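PDB 5O51: Rho guanyl nucleotide exchange factor (Rom2), putative from Aspergillus fumigatus Af293, which probably promotes guanine-nucleotide exchange on Rho-type GTPases, and is represented here by its CNH domain, a seven-bladed beta-propeller. Local coordinates for residues N20-L25 with R308-S313; L219-R224 with S245-F250. All blocks are in the same frame, centred on the assembly; numbering follows the deposited sequence.

Interaction 1: N20-L25 with R308-S313; sequences NRVNCL and RMLHSS
Arg308 reaches across to Val22 and makes the one direct hydrogen bond between the two strands, from NH1 to the carbonyl O of Val22 at 2.9 Å. The acceptor lies almost in the guanidinium plane, while the donor sits 22° off the carbonyl plane. The chain of Arg308 is bent at chi2 and again at chi3 (-84°); its CD lies 3.8 Å from Val22 O, and NH1 is the nitrogen that reaches the carbonyl. Arg21 adds a van der Waals contact, its CB 4.0 Å from Arg308 NH1. The two arginine ends are like charges not in contact, Arg21 NH1 standing 5.1 Å from Arg308 NH2. Asp328 probably offsets their repulsion, since its OD1 forms salt bridges with both of these nitrogens and its OD2 accepts from the backbone N of Val22.

The apolar contacts centre on Leu310. Its CD2 lies 4.1 Å from Val22 CG1 and 4.0 Å from Cys24 CA, and its CD1 meets Leu25 CD1 at 4.1 Å. Leu310 crosses both the valine and leucine side chains at about a right angle. On strand 317-323, Ala320 packs on Leu310 and Leu318 on Leu25.

A water links the backbones, accepting from Leu25 N and donating to Leu310 O at 2.8 Å. Each strand carries a classic beta bulge here, Asn23 and Cys24 facing Gly37, Leu310 and His311 facing Leu318.

The strands run nearly parallel, at 17°, but are joined through side chains and water, each being an edge strand of its own antiparallel sheet. This is how the inner strands of neighbouring blades meet around the axis of a beta-propeller.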
loop_
_atom_site.group_PDB
_atom_site.type_symbol
_atom_site.label_atom_id
_atom_site.label_comp_id
_atom_site.label_asym_id
_atom_site.label_seq_id
_atom_site.Cartn_x
_atom_site.Cartn_y
_atom_site.Cartn_z
ATOM N N ASN A 20 9.379 15.730 -11.648
ATOM C CA ASN A 20 9.796 14.808 -10.582
ATOM C C ASN A 20 8.541 14.651 -9.688
ATOM O O ASN A 20 8.354 15.372 -8.704
ATOM C CB ASN A 20 11.074 15.381 -9.879
ATOM C CG ASN A 20 11.531 14.566 -8.699
ATOM O OD1 ASN A 20 11.524 15.040 -7.541
ATOM N ND2 ASN A 20 11.930 13.345 -8.955
ATOM N N ARG A 21 7.669 13.748 -10.123
ATOM C CA ARG A 21 6.363 13.521 -9.483
ATOM C C ARG A 21 6.512 12.786 -8.139
ATOM O O ARG A 21 7.537 12.058 -7.883
ATOM C CB ARG A 21 5.464 12.687 -10.466
ATOM C CG ARG A 21 5.106 13.473 -11.754
ATOM C CD ARG A 21 3.896 12.907 -12.560
ATOM N NE ARG A 21 3.671 13.734 -13.775
ATOM C CZ ARG A 21 3.054 14.940 -13.828
ATOM N NH1 ARG A 21 2.470 15.532 -12.762
ATOM N NH2 ARG A 21 2.980 15.571 -14.981
ATOM N N VAL A 22 5.466 12.844 -7.337
ATOM C CA VAL A 22 5.387 12.025 -6.115
ATOM C C VAL A 22 5.111 10.546 -6.432
ATOM O O VAL A 22 4.035 10.196 -6.921
ATOM C CB VAL A 22 4.301 12.595 -5.161
ATOM C CG1 VAL A 22 4.159 11.755 -3.911
ATOM C CG2 VAL A 22 4.672 14.011 -4.743
ATOM N N ASN A 23 6.044 9.648 -6.120
ATOM C CA ASN A 23 5.794 8.252 -6.345
ATOM C C ASN A 23 5.081 7.579 -5.128
ATOM O O ASN A 23 4.328 6.600 -5.299
ATOM C CB ASN A 23 7.095 7.465 -6.566
ATOM C CG ASN A 23 7.882 7.858 -7.850
ATOM O OD1 ASN A 23 7.343 8.307 -8.800
ATOM N ND2 ASN A 23 9.198 7.669 -7.818
ATOM N N CYS A 24 5.452 8.005 -3.910
ATOM C CA CYS A 24 4.996 7.386 -2.640
ATOM C C CYS A 24 5.093 8.354 -1.493
ATOM O O CYS A 24 5.678 9.443 -1.635
ATOM C CB CYS A 24 5.802 6.127 -2.331
ATOM S SG CYS A 24 7.592 6.344 -2.304
ATOM N N LEU A 25 4.491 7.989 -0.359
ATOM C CA LEU A 25 4.420 8.894 0.779
ATOM C C LEU A 25 4.103 8.072 2.032
ATOM O O LEU A 25 3.357 7.080 1.947
ATOM C CB LEU A 25 3.378 10.007 0.485
ATOM C CG LEU A 25 2.919 11.009 1.566
ATOM C CD1 LEU A 25 2.350 12.271 0.958
ATOM C CD2 LEU A 25 1.833 10.445 2.468
ATOM N N ARG A 308 -2.852 8.259 -8.139
ATOM C CA ARG A 308 -2.094 7.242 -7.348
ATOM C C ARG A 308 -2.600 7.353 -5.886
ATOM O O ARG A 308 -2.456 8.433 -5.273
ATOM C CB ARG A 308 -0.598 7.628 -7.309
ATOM C CG ARG A 308 0.142 7.449 -8.615
ATOM C CD ARG A 308 1.166 8.574 -8.860
ATOM N NE ARG A 308 0.539 9.744 -9.447
ATOM C CZ ARG A 308 0.967 10.993 -9.421
ATOM N NH1 ARG A 308 2.078 11.370 -8.788
ATOM N NH2 ARG A 308 0.250 11.901 -10.026
ATOM N N MET A 309 -3.138 6.283 -5.316
ATOM C CA MET A 309 -3.418 6.307 -3.886
ATOM C C MET A 309 -2.111 6.270 -3.087
ATOM O O MET A 309 -1.308 5.370 -3.260
ATOM C CB MET A 309 -4.331 5.145 -3.482
ATOM C CG MET A 309 -4.885 5.313 -2.060
ATOM S SD MET A 309 -5.766 3.877 -1.431
ATOM C CE MET A 309 -4.365 3.154 -0.513
ATOM N N LEU A 310 -1.882 7.234 -2.195
ATOM C CA LEU A 310 -0.598 7.261 -1.444
ATOM C C LEU A 310 -0.602 6.571 -0.083
ATOM O O LEU A 310 0.325 5.870 0.228
ATOM C CB LEU A 310 -0.065 8.687 -1.293
ATOM C CG LEU A 310 0.178 9.418 -2.624
ATOM C CD1 LEU A 310 0.392 10.886 -2.344
ATOM C CD2 LEU A 310 1.331 8.772 -3.406
ATOM N N HIS A 311 -1.637 6.778 0.722
ATOM C CA HIS A 311 -1.685 6.270 2.086
ATOM C C HIS A 311 -3.130 6.421 2.613
ATOM O O HIS A 311 -3.790 7.456 2.442
ATOM C CB HIS A 311 -0.726 7.083 3.015
ATOM C CG HIS A 311 -0.488 6.439 4.348
ATOM N ND1 HIS A 311 -1.194 6.772 5.482
ATOM C CD2 HIS A 311 0.353 5.441 4.706
ATOM C CE1 HIS A 311 -0.793 6.001 6.477
ATOM N NE2 HIS A 311 0.126 5.172 6.010
ATOM N N SER A 312 -3.556 5.401 3.319
ATOM C CA SER A 312 -4.846 5.375 3.940
ATOM C C SER A 312 -4.662 5.174 5.464
ATOM O O SER A 312 -4.118 4.179 5.877
ATOM C CB SER A 312 -5.616 4.149 3.389
ATOM O OG SER A 312 -6.758 3.971 4.163
ATOM N N SER A 313 -5.168 6.083 6.269
ATOM C CA SER A 313 -5.140 5.898 7.763
ATOM C C SER A 313 -6.520 6.224 8.356
ATOM O O SER A 313 -7.391 6.749 7.640
ATOM C CB SER A 313 -4.097 6.831 8.403
ATOM O OG SER A 313 -4.482 8.224 8.348
HETATM O O HOH W 1 2.774 5.639 -1.009
#

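Interaction 2: L219-R224 with S245-F250; sequences LDFVAR and SDFSFF
Phe221 drives its ring edge into two phenylalanines of the strand at once. Against Phe247 the pair is edge-to-face, with centroids 5.1 Å apart and planes at 80°; CE1 of Phe221 stands 3.8 Å above the centre of the Phe247 ring. Against Phe249 the edge-to-face pair is offset, the planes at 88°, and Phe221 CZ comes within 3.7 Å of Phe249 CD1. The CG of Phe221 sits between its backbone N and carbonyl carbon (chi1 69°), and the end of the ring lies nearer the strand than the direction of its CB would suggest.

Two aliphatic neighbours fill in around these rings. Leu219 CD2 touches Phe249 CE2 at 3.6 Å, and Val222 CG2 lies 3.8 Å from Phe249 CE1, while the CA of Val222 is 4.0 Å from Phe247 CZ. All five residues are buried.

In the beta-propeller, the short helix 220-224 belongs to the link between two blades, and this aromatic cluster seats it on strand 247-251, the third strand of the blade that follows. Leu219 occupies the N-cap position of that helix.

Further out, Lys263 makes a cation-pi contact with Phe221, Tyr244 meets Phe247 edge-to-face, and Leu242 packs on Phe249. Ser248, whose CB points away from the helix, hydrogen-bonds through OG with Asn243 OD1 and Trp266 NE1, tying the strand to Asn243 on the neighbouring strand 239-244 and to Trp266, just past strand 264-265 on its other side.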
loop_
_atom_site.group_PDB
_atom_site.type_symbol
_atom_site.label_atom_id
_atom_site.label_comp_id
_atom_site.label_asym_id
_atom_site.label_seq_id
_atom_site.Cartn_x
_atom_site.Cartn_y
_atom_site.Cartn_z
ATOM N N LEU A 219 -19.103 -18.564 -5.935
ATOM C CA LEU A 219 -17.791 -17.986 -6.279
ATOM C C LEU A 219 -17.220 -18.416 -7.624
ATOM O O LEU A 219 -16.055 -18.217 -7.887
ATOM C CB LEU A 219 -16.758 -18.320 -5.182
ATOM C CG LEU A 219 -17.041 -17.835 -3.746
ATOM C CD1 LEU A 219 -16.017 -18.428 -2.773
ATOM C CD2 LEU A 219 -17.058 -16.314 -3.650
ATOM N N ASP A 220 -18.051 -18.968 -8.500
ATOM C CA ASP A 220 -17.590 -19.397 -9.811
ATOM C C ASP A 220 -17.127 -18.284 -10.740
ATOM O O ASP A 220 -16.279 -18.516 -11.585
ATOM C CB ASP A 220 -18.694 -20.208 -10.529
ATOM C CG ASP A 220 -18.357 -21.671 -10.610
ATOM O OD1 ASP A 220 -18.244 -22.341 -9.538
ATOM O OD2 ASP A 220 -18.158 -22.125 -11.754
ATOM N N PHE A 221 -17.698 -17.086 -10.621
ATOM C CA PHE A 221 -17.241 -15.919 -11.402
ATOM C C PHE A 221 -15.757 -15.628 -11.211
ATOM O O PHE A 221 -15.038 -15.238 -12.156
ATOM C CB PHE A 221 -18.129 -14.678 -11.154
ATOM C CG PHE A 221 -18.005 -14.067 -9.770
ATOM C CD1 PHE A 221 -16.970 -13.162 -9.475
ATOM C CD2 PHE A 221 -18.938 -14.369 -8.765
ATOM C CE1 PHE A 221 -16.830 -12.630 -8.194
ATOM C CE2 PHE A 221 -18.805 -13.833 -7.479
ATOM C CZ PHE A 221 -17.760 -12.948 -7.188
ATOM N N VAL A 222 -15.265 -15.845 -10.002
ATOM C CA VAL A 222 -13.855 -15.653 -9.774
ATOM C C VAL A 222 -13.053 -16.669 -10.630
ATOM O O VAL A 222 -12.039 -16.306 -11.282
ATOM C CB VAL A 222 -13.507 -15.834 -8.288
ATOM C CG1 VAL A 222 -12.003 -15.664 -8.075
ATOM C CG2 VAL A 222 -14.347 -14.900 -7.380
ATOM N N ALA A 223 -13.495 -17.931 -10.584
ATOM C CA ALA A 223 -12.823 -19.090 -11.264
ATOM C C ALA A 223 -12.896 -19.050 -12.794
ATOM O O ALA A 223 -12.005 -19.532 -13.478
ATOM C CB ALA A 223 -13.420 -20.413 -10.769
ATOM N N ARG A 224 -14.010 -18.541 -13.306
ATOM C CA ARG A 224 -14.185 -18.167 -14.728
ATOM C C ARG A 224 -13.005 -17.435 -15.373
ATOM O O ARG A 224 -12.680 -17.678 -16.523
ATOM C CB ARG A 224 -15.399 -17.225 -14.837
ATOM C CG ARG A 224 -16.390 -17.558 -15.918
ATOM C CD ARG A 224 -17.567 -16.615 -15.843
ATOM N NE ARG A 224 -18.584 -17.082 -14.909
ATOM C CZ ARG A 224 -19.550 -16.323 -14.365
ATOM N NH1 ARG A 224 -19.654 -15.006 -14.620
ATOM N NH2 ARG A 224 -20.426 -16.897 -13.541
ATOM N N SER A 245 -8.961 -6.331 -8.935
ATOM C CA SER A 245 -9.109 -5.317 -9.962
ATOM C C SER A 245 -10.472 -5.429 -10.643
ATOM O O SER A 245 -10.985 -4.437 -11.109
ATOM C CB SER A 245 -7.988 -5.347 -11.007
ATOM O OG SER A 245 -8.024 -6.597 -11.722
ATOM N N ASP A 246 -11.094 -6.606 -10.680
ATOM C CA ASP A 246 -12.349 -6.752 -11.409
ATOM C C ASP A 246 -13.613 -6.672 -10.565
ATOM O O ASP A 246 -14.680 -6.303 -11.072
ATOM C CB ASP A 246 -12.341 -8.056 -12.233
ATOM C CG ASP A 246 -11.398 -7.978 -13.460
ATOM O OD1 ASP A 246 -11.301 -6.922 -14.136
ATOM O OD2 ASP A 246 -10.703 -8.965 -13.704
ATOM N N PHE A 247 -13.504 -7.001 -9.282
ATOM C CA PHE A 247 -14.673 -7.134 -8.469
ATOM C C PHE A 247 -14.347 -7.107 -7.020
ATOM O O PHE A 247 -13.220 -7.329 -6.650
ATOM C CB PHE A 247 -15.456 -8.425 -8.801
ATOM C CG PHE A 247 -14.588 -9.590 -9.215
ATOM C CD1 PHE A 247 -13.726 -10.188 -8.317
ATOM C CD2 PHE A 247 -14.702 -10.133 -10.502
ATOM C CE1 PHE A 247 -12.902 -11.244 -8.723
ATOM C CE2 PHE A 247 -13.929 -11.205 -10.910
ATOM C CZ PHE A 247 -13.018 -11.763 -10.025
ATOM N N SER A 248 -15.374 -6.834 -6.204
ATOM C CA SER A 248 -15.279 -6.961 -4.767
ATOM C C SER A 248 -16.410 -7.785 -4.239
ATOM O O SER A 248 -17.523 -7.686 -4.750
ATOM C CB SER A 248 -15.213 -5.580 -4.072
ATOM O OG SER A 248 -13.949 -4.996 -4.310
ATOM N N PHE A 249 -16.124 -8.580 -3.182
ATOM C CA PHE A 249 -17.179 -9.272 -2.467
ATOM C C PHE A 249 -16.740 -9.734 -1.060
ATOM O O PHE A 249 -15.550 -9.688 -0.679
ATOM C CB PHE A 249 -17.631 -10.467 -3.299
ATOM C CG PHE A 249 -16.520 -11.436 -3.566
ATOM C CD1 PHE A 249 -15.684 -11.260 -4.635
ATOM C CD2 PHE A 249 -16.272 -12.459 -2.667
ATOM C CE1 PHE A 249 -14.612 -12.103 -4.833
ATOM C CE2 PHE A 249 -15.237 -13.325 -2.871
ATOM C CZ PHE A 249 -14.418 -13.163 -3.966
ATOM N N PHE A 250 -17.711 -10.217 -0.287
ATOM C CA PHE A 250 -17.415 -10.664 1.107
ATOM C C PHE A 250 -17.223 -12.196 1.240
ATOM O O PHE A 250 -17.946 -12.986 0.584
ATOM C CB PHE A 250 -18.553 -10.265 2.007
ATOM C CG PHE A 250 -18.676 -8.829 2.241
ATOM C CD1 PHE A 250 -17.924 -8.217 3.234
ATOM C CD2 PHE A 250 -19.616 -8.072 1.534
ATOM C CE1 PHE A 250 -18.023 -6.864 3.448
ATOM C CE2 PHE A 250 -19.739 -6.733 1.778
ATOM C CZ PHE A 250 -18.939 -6.120 2.724
#

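Overall arrangement
Both contacts belong to one seven-bladed propeller, with their centres 28 Å apart and nearest atoms about 12 Å apart, so they do not touch. Interaction 1 lies near the middle, 9 Å from the centre of the chain, and joins the inner strands of the blades that begin and end the ring. Interaction 2 sits 21 Å out, where an inter-blade helix packs on the blade 230-265. Along the chain, 219-224 and 245-250 both fall between 20-25 and 308-313. The last blade takes its outermost strand, 8-12, from the N-terminal end, and interaction 1 helps close the circle over 283 residues. Interaction 2 is local, spanning 21 residues, toward the outside of the ring.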